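Local coordinates for SIR4-interacting protein SIF2 (Saccharomyces cerevisiae, PDB 1R5M), which antagonizes telomeric silencing in yeast as a WD-repeat subunit of the Set3C corepressor complex and may recruit SIR4 to non-telomeric sites, at residues A[63-66]-A[67-71]. Sequence-based numbering, arbitrary orientation.
Sequences YGEK and NSVAR. With SO4 (sulfate ion), chain B.
Over one face of the Tyr63 ring lies Arg71, its CB 4.1 Å from the ring centroid in a CH-pi contact, with the Arg71 carbonyl O above the same plane toward the rim; Glu65 CG meets the ring edge. With chi1 at 62°, Tyr63 CG sits between its own backbone N and carbonyl carbon, which lays the ring across the start of the arginine chain and brings OH to 3.6 Å from Arg71 CD. The guanidinium is used edge-on. In its plane, Arg71 NH1 gives a 2.7 Å hydrogen bond to Glu65 OE2, a salt bridge in which the oxygen is met on its syn side but from somewhat out of the carboxylate plane, the carboxylate and guanidinium planes being turned 56° apart. NH1 also reaches sulfate O3, and NH2 bonds sulfate O4 almost straight.

All this rides on a beta hairpin formed by the second and third strands of the first WD blade of the propeller. Tyr63 and Arg71 form an antiparallel hydrogen-bonded pair, Arg71 N to Tyr63 O measuring 2.8 Å; Gly64 and Ala70 follow as a non-hydrogen-bonded pair, with Ala70 CB 4.0 Å from Gly64 CA. Asn67 centres an inverse gamma turn, and its CG, anti to the backbone N (chi1 -168°), carries ND2 to within 2.8 Å of sulfate O1. Arg95, on the neighbouring strand, also bonds the anion, which probably came from the crystallisation liquor. A leucine in place of Arg71 would probably leave the Glu65 carboxylate without its charged mate and cost the sulfate two of its hydrogen bonds. Elsewhere round the turn, Ser68 OG is held by His96 O and Asn109 ND2, while the extended Lys66 chain hydrogen-bonds through NZ to Ser414 O.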
ATOM      1  N   TYR A  63       6.203  11.487   4.728  1.00  9.50           N
ATOM      2  CA  TYR A  63       5.752  10.720   5.877  1.00 10.03           C
ATOM      3  C   TYR A  63       4.695  11.454   6.683  1.00  9.84           C
ATOM      4  O   TYR A  63       4.713  12.679   6.796  1.00 10.84           O
ATOM      5  CB  TYR A  63       6.942  10.306   6.760  1.00 11.46           C
ATOM      6  CG  TYR A  63       7.753  11.423   7.378  1.00 12.24           C
ATOM      7  CD1 TYR A  63       7.268  12.138   8.471  1.00 14.79           C
ATOM      8  CD2 TYR A  63       9.033  11.721   6.911  1.00 13.32           C
ATOM      9  CE1 TYR A  63       8.040  13.115   9.094  1.00 17.24           C
ATOM     10  CE2 TYR A  63       9.815  12.701   7.528  1.00 15.92           C
ATOM     11  CZ  TYR A  63       9.309  13.388   8.621  1.00 16.41           C
ATOM     12  OH  TYR A  63      10.081  14.333   9.259  1.00 19.52           O
ATOM     13  N   GLY A  64       3.749  10.690   7.212  1.00  9.60           N
ATOM     14  CA  GLY A  64       2.685  11.281   8.001  1.00 10.26           C
ATOM     15  C   GLY A  64       2.981  11.208   9.482  1.00 11.05           C
ATOM     16  O   GLY A  64       3.594  10.248   9.953  1.00 12.18           O
ATOM     17  N   GLU A  65       2.544  12.220  10.222  1.00 11.71           N
ATOM     18  CA  GLU A  65       2.774  12.254  11.659  1.00 12.19           C
ATOM     19  C   GLU A  65       1.447  12.348  12.392  1.00 13.15           C
ATOM     20  O   GLU A  65       0.397  12.541  11.781  1.00 12.29           O
ATOM     21  CB  GLU A  65       3.685  13.427  12.020  1.00 13.38           C
ATOM     22  CG  GLU A  65       5.033  13.363  11.311  1.00 14.77           C
ATOM     23  CD  GLU A  65       5.881  14.595  11.548  1.00 18.36           C
ATOM     24  OE1 GLU A  65       6.347  14.790  12.687  1.00 20.62           O
ATOM     25  OE2 GLU A  65       6.072  15.369  10.588  1.00 23.09           O
ATOM     26  N   LYS A  66       1.493  12.216  13.710  1.00 13.21           N
ATOM     27  CA  LYS A  66       0.273  12.238  14.498  1.00 12.40           C
ATOM     28  C   LYS A  66      -0.360  13.604  14.738  1.00 12.54           C
ATOM     29  O   LYS A  66      -1.574  13.688  14.917  1.00 13.86           O
ATOM     30  CB  LYS A  66       0.526  11.530  15.834  1.00 12.18           C
ATOM     31  CG  LYS A  66       0.919  10.065  15.652  1.00 12.07           C
ATOM     32  CD  LYS A  66       1.189   9.351  16.971  1.00 13.46           C
ATOM     33  CE  LYS A  66       1.548   7.886  16.720  1.00 14.20           C
ATOM     34  NZ  LYS A  66       1.924   7.163  17.972  1.00 15.94           N
ATOM     35  N   ASN A  67       0.438  14.668  14.717  1.00 13.09           N
ATOM     36  CA  ASN A  67      -0.096  16.002  14.969  1.00 13.49           C
ATOM     37  C   ASN A  67      -0.684  16.728  13.757  1.00 12.64           C
ATOM     38  O   ASN A  67      -0.332  17.875  13.481  1.00 13.54           O
ATOM     39  CB  ASN A  67       0.971  16.884  15.626  1.00 14.70           C
ATOM     40  CG  ASN A  67       0.393  18.175  16.181  1.00 17.02           C
ATOM     41  OD1 ASN A  67      -0.686  18.175  16.772  1.00 19.72           O
ATOM     42  ND2 ASN A  67       1.113  19.276  16.003  1.00 19.78           N
ATOM     43  N   SER A  68      -1.575  16.051  13.038  1.00 12.33           N
ATOM     44  CA  SER A  68      -2.250  16.645  11.882  1.00 12.29           C
ATOM     45  C   SER A  68      -1.269  17.276  10.897  1.00 12.55           C
ATOM     46  O   SER A  68      -1.513  18.360  10.359  1.00 13.34           O
ATOM     47  CB  SER A  68      -3.250  17.699  12.377  1.00 12.25           C
ATOM     48  OG  SER A  68      -4.263  17.964  11.418  1.00 11.42           O
ATOM     49  N   VAL A  69      -0.165  16.583  10.643  1.00 11.40           N
ATOM     50  CA  VAL A  69       0.850  17.096   9.739  1.00 11.23           C
ATOM     51  C   VAL A  69       1.671  15.973   9.116  1.00 11.75           C
ATOM     52  O   VAL A  69       1.885  14.926   9.730  1.00 11.57           O
ATOM     53  CB  VAL A  69       1.814  18.066  10.489  1.00 12.16           C
ATOM     54  CG1 VAL A  69       2.601  17.305  11.559  1.00 12.86           C
ATOM     55  CG2 VAL A  69       2.763  18.737   9.509  1.00 12.21           C
ATOM     56  N   ALA A  70       2.100  16.196   7.879  1.00 11.33           N
ATOM     57  CA  ALA A  70       2.945  15.255   7.160  1.00 12.16           C
ATOM     58  C   ALA A  70       4.137  16.090   6.721  1.00 11.62           C
ATOM     59  O   ALA A  70       4.078  17.316   6.735  1.00 11.87           O
ATOM     60  CB  ALA A  70       2.215  14.686   5.943  1.00 10.70           C
ATOM     61  N   ARG A  71       5.225  15.436   6.344  1.00 10.59           N
ATOM     62  CA  ARG A  71       6.399  16.170   5.905  1.00 10.93           C
ATOM     63  C   ARG A  71       7.031  15.532   4.683  1.00 11.77           C
ATOM     64  O   ARG A  71       6.920  14.323   4.464  1.00 12.07           O
ATOM     65  CB  ARG A  71       7.437  16.251   7.034  1.00 12.12           C
ATOM     66  CG  ARG A  71       7.128  17.305   8.095  1.00 13.55           C
ATOM     67  CD  ARG A  71       8.234  17.388   9.142  1.00 15.22           C
ATOM     68  NE  ARG A  71       8.177  18.634   9.907  1.00 16.73           N
ATOM     69  CZ  ARG A  71       7.319  18.883  10.895  1.00 17.75           C
ATOM     70  NH1 ARG A  71       6.432  17.969  11.262  1.00 18.80           N
ATOM     71  NH2 ARG A  71       7.340  20.057  11.509  1.00 19.03           N
TER
HETATM   72  S   SO4 B1001       4.906  19.761  14.505  0.98 25.04           S
HETATM   73  O1  SO4 B1001       3.434  19.706  14.574  0.93 27.25           O
HETATM   74  O2  SO4 B1001       5.450  20.015  15.853  0.73 27.55           O
HETATM   75  O3  SO4 B1001       5.424  18.478  13.994  0.70 27.66           O
HETATM   76  O4  SO4 B1001       5.325  20.846  13.598  0.75 27.30           O